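PDB 4TRT: DNA polymerase III subunit beta from Deinococcus radiodurans, which probably tethers DNA polymerases and other proteins to DNA as a ring-shaped, head-to-tail homodimeric sliding clamp, making replication processive. Local coordinates for residues Tyr142-Glu147 and Val167-Gly172; Gln150-Gly155 and Asp234-Glu239. One frame throughout, in Å; residues are numbered along the deposited sequence.

Contacts 1 and 2 lie side by side in the central domain of the clamp, their centres about 8 Å apart, and their segments alternate along the chain. Both involve the loop between helix 130-140 and strand 155-161: its beginning rests on the end of strand 164-170 in contact 1, and its 3-10 turn meets the loop 234-239 in contact 2. Contact 1 is buried, small in its side chains and bridged by a water; contact 2 is partly buried, dominated by apolar and aromatic side chains with no hydrogen bond across it, and has D234 and Q150 at its exposed margin. F153 and R154 join them, F153 packing on S170 O and G172 CA, R154 on S145 O and N146 O.

Contact 1 (Tyr142-Glu147 and Val167-Gly172); sequences YAASNE and VVASDG
The loop 142-147 lies against the end of strand 164-170, with A143 opposite S170 (CA to CA 4.9 Å) and A144 opposite A169, a close approach made without a direct hydrogen bond between the two segments. The centre is a meeting of methyl groups. CB of A143 and CB of A169 each point toward the other segment and touch at 3.7 Å, and the A143 methyl also rests on the carbonyl of A169, 3.6 Å from CB to O. The A169 methyl in turn reaches the backbone N of A144 at 3.8 Å. A143 extends this packing to A176 on the next strand, 175-181, while A144, whose CB points away, touches I156 of strand 155-161. The loop that follows helix 130-140 is thereby laid across three neighbouring strands of the antiparallel sheet of the clamp's central domain.

Past the methyl groups the contact turns polar. One water donates to A143 O at 3.0 Å and to D171 OD2 at 2.8 Å, linking the loop backbone to the carboxylate. The other carboxylate oxygen, OD1, accepts from the backbone N of Y173 and R174. S170 OG accepts from G172 N, forming an ST turn as the strand ends, and is also hydrogen-bonded to R174 O. D171 N lies 3.5 Å from A143 O but at a poor angle, and no direct bond forms; the water donates to that carbonyl instead and ties it to the D171 carboxylate.

Contact 2 (Gln150-Gly155 and Asp234-Glu239); sequences QAVFRG and DFPDYE
P236 drives into the angle between V152 and F153. Its CD meets V152 CG2 tip to tip at 3.5 Å, while its CG lies 3.4 Å from F153 CZ. F153 also turns the edge of its ring to the face of F235, a T-shaped pair with centroids 5.5 Å apart and planes at 85°; F235 CZ sits near the plane of the F153 ring, 3.8 Å from CD1. An alanine in place of F153 would probably leave P236 CG and the face of F235 without their aromatic neighbour and open a gap between the two loops. The edge of F235 meets the carbonyl of V152, with CE1 3.6 Å from O. That carbonyl also accepts from G155 N at the end of the 3-10 turn 151-154. In this domain of the DNA clamp fold, the turn and the loop 234-239 pack together over strands 164-170 and 189-192 of the central sheet. The F235 ring packs there on V168 of the first strand and I190 of the second. At the exposed margin Q150 slides past P236, NE2 to CG 3.7 Å. Beyond P236, D237 centres an inverse gamma turn, and Y238 OH is hydrogen-bonded to E159 and R166.

Contact 1 (Tyr142-Glu147 and Val167-Gly172)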
loop_
_atom_site.group_PDB
_atom_site.type_symbol
_atom_site.label_atom_id
_atom_site.label_comp_id
_atom_site.label_asym_id
_atom_site.label_seq_id
_atom_site.Cartn_x
_atom_site.Cartn_y
_atom_site.Cartn_z
ATOM N N TYR A 142 0.637 -17.848 12.810
ATOM C CA TYR A 142 -0.768 -17.440 12.926
ATOM C C TYR A 142 -1.537 -18.106 14.088
ATOM O O TYR A 142 -2.517 -17.558 14.579
ATOM C CB TYR A 142 -1.511 -17.730 11.613
ATOM C CG TYR A 142 -1.741 -19.216 11.363
ATOM C CD1 TYR A 142 -2.834 -19.866 11.913
ATOM C CD2 TYR A 142 -0.855 -19.969 10.588
ATOM C CE1 TYR A 142 -3.048 -21.213 11.709
ATOM C CE2 TYR A 142 -1.056 -21.328 10.382
ATOM C CZ TYR A 142 -2.160 -21.941 10.939
ATOM O OH TYR A 142 -2.419 -23.269 10.737
ATOM N N ALA A 143 -1.125 -19.301 14.509
ATOM C CA ALA A 143 -1.881 -20.060 15.514
ATOM C C ALA A 143 -1.663 -19.579 16.949
ATOM O O ALA A 143 -2.446 -19.924 17.844
ATOM C CB ALA A 143 -1.550 -21.553 15.416
ATOM N N ALA A 144 -0.585 -18.833 17.179
ATOM C CA ALA A 144 -0.284 -18.301 18.511
ATOM C C ALA A 144 -1.191 -17.105 18.777
ATOM O O ALA A 144 -1.469 -16.328 17.870
ATOM C CB ALA A 144 1.176 -17.885 18.616
ATOM N N SER A 145 -1.658 -16.964 20.017
ATOM C CA SER A 145 -2.453 -15.798 20.396
ATOM C C SER A 145 -1.906 -15.166 21.654
ATOM O O SER A 145 -1.677 -15.834 22.670
ATOM C CB SER A 145 -3.936 -16.118 20.605
ATOM O OG SER A 145 -4.615 -14.958 21.110
ATOM N N ASN A 146 -1.732 -13.856 21.567
ATOM C CA ASN A 146 -1.303 -13.033 22.684
ATOM C C ASN A 146 -2.369 -12.953 23.765
ATOM O O ASN A 146 -2.086 -12.513 24.883
ATOM C CB ASN A 146 -1.003 -11.618 22.168
ATOM C CG ASN A 146 0.244 -11.025 22.776
ATOM O OD1 ASN A 146 1.122 -11.744 23.271
ATOM N ND2 ASN A 146 0.339 -9.703 22.731
ATOM N N GLU A 147 -3.599 -13.351 23.427
ATOM C CA GLU A 147 -4.733 -13.236 24.342
ATOM C C GLU A 147 -5.106 -14.549 25.044
ATOM O O GLU A 147 -6.103 -14.597 25.771
ATOM C CB GLU A 147 -5.955 -12.697 23.573
ATOM C CG GLU A 147 -5.702 -11.411 22.784
ATOM C CD GLU A 147 -6.062 -10.142 23.531
ATOM O OE1 GLU A 147 -7.166 -10.054 24.103
ATOM O OE2 GLU A 147 -5.246 -9.205 23.524
ATOM N N VAL A 167 8.464 -26.812 14.920
ATOM C CA VAL A 167 7.838 -25.670 15.589
ATOM C C VAL A 167 6.344 -25.892 15.673
ATOM O O VAL A 167 5.750 -26.472 14.769
ATOM C CB VAL A 167 8.114 -24.307 14.915
ATOM C CG1 VAL A 167 9.547 -23.859 15.191
ATOM C CG2 VAL A 167 7.790 -24.362 13.427
ATOM N N VAL A 168 5.756 -25.428 16.773
ATOM C CA VAL A 168 4.343 -25.639 17.052
ATOM C C VAL A 168 3.749 -24.371 17.661
ATOM O O VAL A 168 4.353 -23.753 18.551
ATOM C CB VAL A 168 4.129 -26.808 18.043
ATOM C CG1 VAL A 168 2.648 -27.182 18.158
ATOM C CG2 VAL A 168 4.951 -28.026 17.650
ATOM N N ALA A 169 2.562 -23.994 17.182
ATOM C CA ALA A 169 1.778 -22.943 17.805
ATOM C C ALA A 169 0.338 -23.408 17.980
ATOM O O ALA A 169 -0.146 -24.277 17.233
ATOM C CB ALA A 169 1.839 -21.698 16.945
ATOM N N SER A 170 -0.345 -22.824 18.968
ATOM C CA SER A 170 -1.693 -23.208 19.289
ATOM C C SER A 170 -2.369 -22.186 20.194
ATOM O O SER A 170 -1.712 -21.414 20.888
ATOM C CB SER A 170 -1.691 -24.581 19.982
ATOM O OG SER A 170 -3.001 -25.007 20.286
ATOM N N ASP A 171 -3.695 -22.196 20.163
ATOM C CA ASP A 171 -4.515 -21.493 21.163
ATOM C C ASP A 171 -5.258 -22.483 22.069
ATOM O O ASP A 171 -6.215 -22.108 22.716
ATOM C CB ASP A 171 -5.522 -20.576 20.464
ATOM C CG ASP A 171 -6.472 -21.330 19.515
ATOM O OD1 ASP A 171 -6.646 -22.564 19.622
ATOM O OD2 ASP A 171 -7.037 -20.669 18.633
ATOM N N GLY A 172 -4.811 -23.737 22.109
ATOM C CA GLY A 172 -5.474 -24.797 22.889
ATOM C C GLY A 172 -6.506 -25.590 22.092
ATOM O O GLY A 172 -6.968 -26.653 22.532
HETATM O O HOH W 1 -5.219 -18.817 17.699
#

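Contact 2 (Gln150-Gly155 and Asp234-Glu239)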
loop_
_atom_site.group_PDB
_atom_site.type_symbol
_atom_site.label_atom_id
_atom_site.label_comp_id
_atom_site.label_asym_id
_atom_site.label_seq_id
_atom_site.Cartn_x
_atom_site.Cartn_y
_atom_site.Cartn_z
ATOM N N GLN A 150 -3.501 -19.167 28.885
ATOM C CA GLN A 150 -2.217 -19.794 29.206
ATOM C C GLN A 150 -1.120 -19.038 28.503
ATOM O O GLN A 150 -1.062 -19.018 27.263
ATOM C CB GLN A 150 -2.196 -21.258 28.760
ATOM C CG GLN A 150 -3.083 -22.150 29.608
ATOM C CD GLN A 150 -2.928 -23.614 29.266
ATOM O OE1 GLN A 150 -3.844 -24.222 28.726
ATOM N NE2 GLN A 150 -1.766 -24.180 29.557
ATOM N N ALA A 151 -0.228 -18.441 29.284
ATOM C CA ALA A 151 0.864 -17.632 28.726
ATOM C C ALA A 151 1.691 -18.397 27.690
ATOM O O ALA A 151 2.095 -17.833 26.672
ATOM C CB ALA A 151 1.754 -17.088 29.840
ATOM N N VAL A 152 1.933 -19.684 27.930
ATOM C CA VAL A 152 2.719 -20.482 26.975
ATOM C C VAL A 152 2.171 -20.439 25.550
ATOM O O VAL A 152 2.961 -20.512 24.591
ATOM C CB VAL A 152 2.902 -21.958 27.411
ATOM C CG1 VAL A 152 3.770 -22.044 28.657
ATOM C CG2 VAL A 152 1.561 -22.623 27.670
ATOM N N PHE A 153 0.845 -20.311 25.393
ATOM C CA PHE A 153 0.240 -20.298 24.041
ATOM C C PHE A 153 0.453 -18.983 23.298
ATOM O O PHE A 153 0.125 -18.858 22.109
ATOM C CB PHE A 153 -1.262 -20.616 24.089
ATOM C CG PHE A 153 -1.586 -22.080 24.279
ATOM C CD1 PHE A 153 -0.836 -23.084 23.664
ATOM C CD2 PHE A 153 -2.699 -22.453 25.017
ATOM C CE1 PHE A 153 -1.168 -24.417 23.826
ATOM C CE2 PHE A 153 -3.029 -23.794 25.178
ATOM C CZ PHE A 153 -2.265 -24.775 24.576
ATOM N N ARG A 154 1.041 -18.017 23.983
ATOM C CA ARG A 154 1.407 -16.754 23.374
ATOM C C ARG A 154 2.739 -16.873 22.635
ATOM O O ARG A 154 3.148 -15.945 21.953
ATOM C CB ARG A 154 1.434 -15.624 24.433
ATOM C CG ARG A 154 0.179 -15.585 25.307
ATOM C CD ARG A 154 0.225 -14.558 26.427
ATOM N NE ARG A 154 -0.812 -14.868 27.414
ATOM C CZ ARG A 154 -0.765 -14.540 28.703
ATOM N NH1 ARG A 154 0.270 -13.860 29.194
ATOM N NH2 ARG A 154 -1.755 -14.913 29.514
ATOM N N GLY A 155 3.396 -18.024 22.737
ATOM C CA GLY A 155 4.671 -18.242 22.056
ATOM C C GLY A 155 4.674 -19.425 21.108
ATOM O O GLY A 155 3.674 -20.138 20.972
ATOM N N ASP A 234 6.255 -25.282 30.500
ATOM C CA ASP A 234 6.241 -26.298 29.471
ATOM C C ASP A 234 5.057 -26.020 28.550
ATOM O O ASP A 234 3.925 -25.810 28.989
ATOM C CB ASP A 234 6.092 -27.700 30.088
ATOM C CG ASP A 234 7.330 -28.152 30.867
ATOM O OD1 ASP A 234 8.447 -27.671 30.588
ATOM O OD2 ASP A 234 7.186 -29.025 31.752
ATOM N N PHE A 235 5.317 -26.038 27.260
ATOM C CA PHE A 235 4.236 -26.024 26.288
ATOM C C PHE A 235 3.284 -27.207 26.518
ATOM O O PHE A 235 3.734 -28.316 26.814
ATOM C CB PHE A 235 4.821 -26.087 24.889
ATOM C CG PHE A 235 3.932 -25.497 23.840
ATOM C CD1 PHE A 235 3.832 -24.120 23.694
ATOM C CD2 PHE A 235 3.206 -26.315 23.003
ATOM C CE1 PHE A 235 3.019 -23.581 22.716
ATOM C CE2 PHE A 235 2.378 -25.780 22.045
ATOM C CZ PHE A 235 2.285 -24.409 21.899
ATOM N N PRO A 236 1.961 -26.981 26.395
ATOM C CA PRO A 236 1.036 -28.074 26.707
ATOM C C PRO A 236 1.094 -29.237 25.716
ATOM O O PRO A 236 1.670 -29.109 24.633
ATOM C CB PRO A 236 -0.340 -27.392 26.661
ATOM C CG PRO A 236 -0.053 -25.926 26.824
ATOM C CD PRO A 236 1.234 -25.735 26.088
ATOM N N ASP A 237 0.498 -30.358 26.086
ATOM C CA ASP A 237 0.496 -31.547 25.236
ATOM C C ASP A 237 -0.508 -31.382 24.083
ATOM O O ASP A 237 -1.646 -31.820 24.168
ATOM C CB ASP A 237 0.197 -32.799 26.067
ATOM C CG ASP A 237 0.352 -34.098 25.269
ATOM O OD1 ASP A 237 0.795 -34.045 24.109
ATOM O OD2 ASP A 237 0.022 -35.182 25.801
ATOM N N TYR A 238 -0.058 -30.739 23.013
ATOM C CA TYR A 238 -0.871 -30.523 21.801
ATOM C C TYR A 238 -1.258 -31.825 21.078
ATOM O O TYR A 238 -2.242 -31.832 20.338
ATOM C CB TYR A 238 -0.156 -29.564 20.822
ATOM C CG TYR A 238 1.174 -30.082 20.332
ATOM C CD1 TYR A 238 1.253 -30.903 19.218
ATOM C CD2 TYR A 238 2.350 -29.760 20.992
ATOM C CE1 TYR A 238 2.459 -31.406 18.774
ATOM C CE2 TYR A 238 3.570 -30.243 20.547
ATOM C CZ TYR A 238 3.620 -31.071 19.447
ATOM O OH TYR A 238 4.814 -31.588 19.013
ATOM N N GLU A 239 -0.505 -32.917 21.289
ATOM C CA GLU A 239 -0.838 -34.216 20.687
ATOM C C GLU A 239 -2.245 -34.646 21.035
ATOM O O GLU A 239 -2.917 -35.272 20.216
ATOM C CB GLU A 239 0.103 -35.338 21.150
ATOM C CG GLU A 239 1.491 -35.301 20.542
ATOM C CD GLU A 239 1.491 -35.505 19.037
ATOM O OE1 GLU A 239 0.547 -36.133 18.503
ATOM O OE2 GLU A 239 2.445 -35.028 18.396
#